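Local coordinates for ribosome-inactivating protein (Lychnis chalcedonica, PDB 2G5X) that belongs to the ribosome-inactivating proteins of plants, a family whose chain folds into a mixed beta-sheet packed against a set of alpha-helices, at residues D18-E23 with K44-N49. Sequence-based numbering, arbitrary orientation.
Sequences DSLREE and KFVLVN
The salt bridge from R21 NH1 to D18 OD1 (3.0 Å) sits well back from the contact surface of helix 10-25, where L20 meets V46 and V48, and E23 meets V46, of strand 45-51. Its N-H points only moderately well at the acceptor (142°); the oxygen lies in the guanidinium plane, whereas the nitrogen stands above the plane of the carboxylate. E178 and the backbone carbonyls of A171 and A172 also hold R21, tying this flank of the helix to helix 154-173 and helix 175-184. On the side facing the strand the chemistry turns apolar. L20 carries its CG anti to the backbone N (chi1 178°), which brings the branch tip CD1 3.6 Å from V46 CG1 and equally close to V48 CG2, so one methyl spans two residues of the strand. V46 CG1 in turn reaches E23 CB at 3.9 Å; E23 meets the strand segment through this aliphatic base, while its carboxylate forms a salt bridge with R26. F24 and F16 of the same helix also touch V46 and V48, respectively. The axes of segments 18-23 and 45-49 run nearly antiparallel (166°) and come within 9.5 Å, as parts of the helix and second strand of a beta-alpha-beta unit begun by strand 3-5. Apolar packing, with one L20 methyl at its centre, thus joins this helix segment to the strand without directional bonds between them, while R21's polar bonds serve a different flank.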
loop_
_atom_site.group_PDB
_atom_site.type_symbol
_atom_site.label_atom_id
_atom_site.label_comp_id
_atom_site.label_asym_id
_atom_site.label_seq_id
_atom_site.Cartn_x
_atom_site.Cartn_y
_atom_site.Cartn_z
ATOM N N ASP A 18 -2.852 5.165 10.802
ATOM C CA ASP A 18 -2.195 6.286 11.469
ATOM C C ASP A 18 -0.743 5.921 11.757
ATOM O O ASP A 18 0.151 6.755 11.615
ATOM C CB ASP A 18 -2.911 6.663 12.775
ATOM C CG ASP A 18 -4.116 7.565 12.546
ATOM O OD1 ASP A 18 -4.203 8.185 11.464
ATOM O OD2 ASP A 18 -4.969 7.669 13.455
ATOM N N SER A 19 -0.503 4.671 12.149
ATOM C CA SER A 19 0.861 4.222 12.431
ATOM C C SER A 19 1.697 4.301 11.162
ATOM O O SER A 19 2.839 4.757 11.182
ATOM C CB SER A 19 0.869 2.783 12.953
ATOM O OG SER A 19 2.180 2.250 12.963
ATOM N N LEU A 20 1.119 3.855 10.053
ATOM C CA LEU A 20 1.811 3.882 8.770
ATOM C C LEU A 20 2.108 5.319 8.328
ATOM O O LEU A 20 3.214 5.621 7.879
ATOM C CB LEU A 20 0.970 3.167 7.706
ATOM C CG LEU A 20 1.535 3.155 6.280
ATOM C CD1 LEU A 20 2.942 2.568 6.281
ATOM C CD2 LEU A 20 0.612 2.345 5.376
ATOM N N ARG A 21 1.119 6.200 8.453
ATOM C CA ARG A 21 1.292 7.597 8.066
ATOM C C ARG A 21 2.450 8.238 8.821
ATOM O O ARG A 21 3.266 8.949 8.234
ATOM C CB ARG A 21 0.004 8.385 8.330
ATOM C CG ARG A 21 -1.123 8.086 7.346
ATOM C CD ARG A 21 -2.483 8.407 7.951
ATOM N NE ARG A 21 -3.573 8.159 7.013
ATOM C CZ ARG A 21 -4.838 7.957 7.370
ATOM N NH1 ARG A 21 -5.183 7.972 8.653
ATOM N NH2 ARG A 21 -5.758 7.727 6.444
ATOM N N GLU A 22 2.514 7.983 10.123
ATOM C CA GLU A 22 3.573 8.540 10.960
ATOM C C GLU A 22 4.953 8.063 10.515
ATOM O O GLU A 22 5.917 8.829 10.544
ATOM C CB GLU A 22 3.351 8.156 12.427
ATOM C CG GLU A 22 2.120 8.779 13.066
ATOM C CD GLU A 22 2.304 10.252 13.403
ATOM O OE1 GLU A 22 1.313 10.897 13.797
ATOM O OE2 GLU A 22 3.438 10.765 13.282
ATOM N N GLU A 23 5.054 6.801 10.103
ATOM C CA GLU A 23 6.341 6.272 9.663
ATOM C C GLU A 23 6.845 6.984 8.408
ATOM O O GLU A 23 8.038 7.267 8.285
ATOM C CB GLU A 23 6.246 4.763 9.420
ATOM C CG GLU A 23 6.129 3.951 10.699
ATOM C CD GLU A 23 7.223 4.292 11.699
ATOM O OE1 GLU A 23 6.924 4.945 12.723
ATOM O OE2 GLU A 23 8.386 3.915 11.452
ATOM N N LYS A 44 14.928 4.681 1.091
ATOM C CA LYS A 44 14.492 4.211 2.401
ATOM C C LYS A 44 13.125 3.575 2.209
ATOM O O LYS A 44 12.396 3.941 1.287
ATOM C CB LYS A 44 14.389 5.377 3.390
ATOM C CG LYS A 44 15.649 5.622 4.205
ATOM C CD LYS A 44 16.880 5.712 3.322
ATOM C CE LYS A 44 18.149 5.806 4.154
ATOM N NZ LYS A 44 19.367 5.744 3.301
ATOM N N PHE A 45 12.778 2.623 3.069
ATOM C CA PHE A 45 11.496 1.944 2.939
ATOM C C PHE A 45 10.753 1.761 4.252
ATOM O O PHE A 45 11.355 1.719 5.326
ATOM C CB PHE A 45 11.699 0.575 2.281
ATOM C CG PHE A 45 12.438 0.643 0.980
ATOM C CD1 PHE A 45 13.822 0.800 0.958
ATOM C CD2 PHE A 45 11.744 0.631 -0.226
ATOM C CE1 PHE A 45 14.503 0.951 -0.245
ATOM C CE2 PHE A 45 12.413 0.781 -1.435
ATOM C CZ PHE A 45 13.796 0.943 -1.445
ATOM N N VAL A 46 9.433 1.664 4.147
ATOM C CA VAL A 46 8.576 1.450 5.299
ATOM C C VAL A 46 7.972 0.058 5.133
ATOM O O VAL A 46 7.362 -0.242 4.102
ATOM C CB VAL A 46 7.443 2.494 5.362
ATOM C CG1 VAL A 46 6.518 2.183 6.528
ATOM C CG2 VAL A 46 8.032 3.889 5.511
ATOM N N LEU A 47 8.166 -0.795 6.132
ATOM C CA LEU A 47 7.639 -2.151 6.078
ATOM C C LEU A 47 6.274 -2.217 6.744
ATOM O O LEU A 47 6.022 -1.535 7.737
ATOM C CB LEU A 47 8.596 -3.133 6.760
ATOM C CG LEU A 47 10.013 -3.232 6.182
ATOM C CD1 LEU A 47 10.776 -4.323 6.919
ATOM C CD2 LEU A 47 9.952 -3.549 4.692
ATOM N N VAL A 48 5.399 -3.042 6.176
ATOM C CA VAL A 48 4.042 -3.224 6.670
ATOM C C VAL A 48 3.703 -4.710 6.742
ATOM O O VAL A 48 3.871 -5.435 5.767
ATOM C CB VAL A 48 3.030 -2.529 5.725
ATOM C CG1 VAL A 48 1.611 -2.990 6.029
ATOM C CG2 VAL A 48 3.146 -1.021 5.874
ATOM N N ASN A 49 3.223 -5.161 7.895
ATOM C CA ASN A 49 2.844 -6.562 8.053
ATOM C C ASN A 49 1.341 -6.753 7.877
ATOM O O ASN A 49 0.547 -6.041 8.489
ATOM C CB ASN A 49 3.218 -7.072 9.449
ATOM C CG ASN A 49 4.651 -7.560 9.540
ATOM O OD1 ASN A 49 5.445 -7.382 8.622
ATOM N ND2 ASN A 49 4.988 -8.178 10.667
#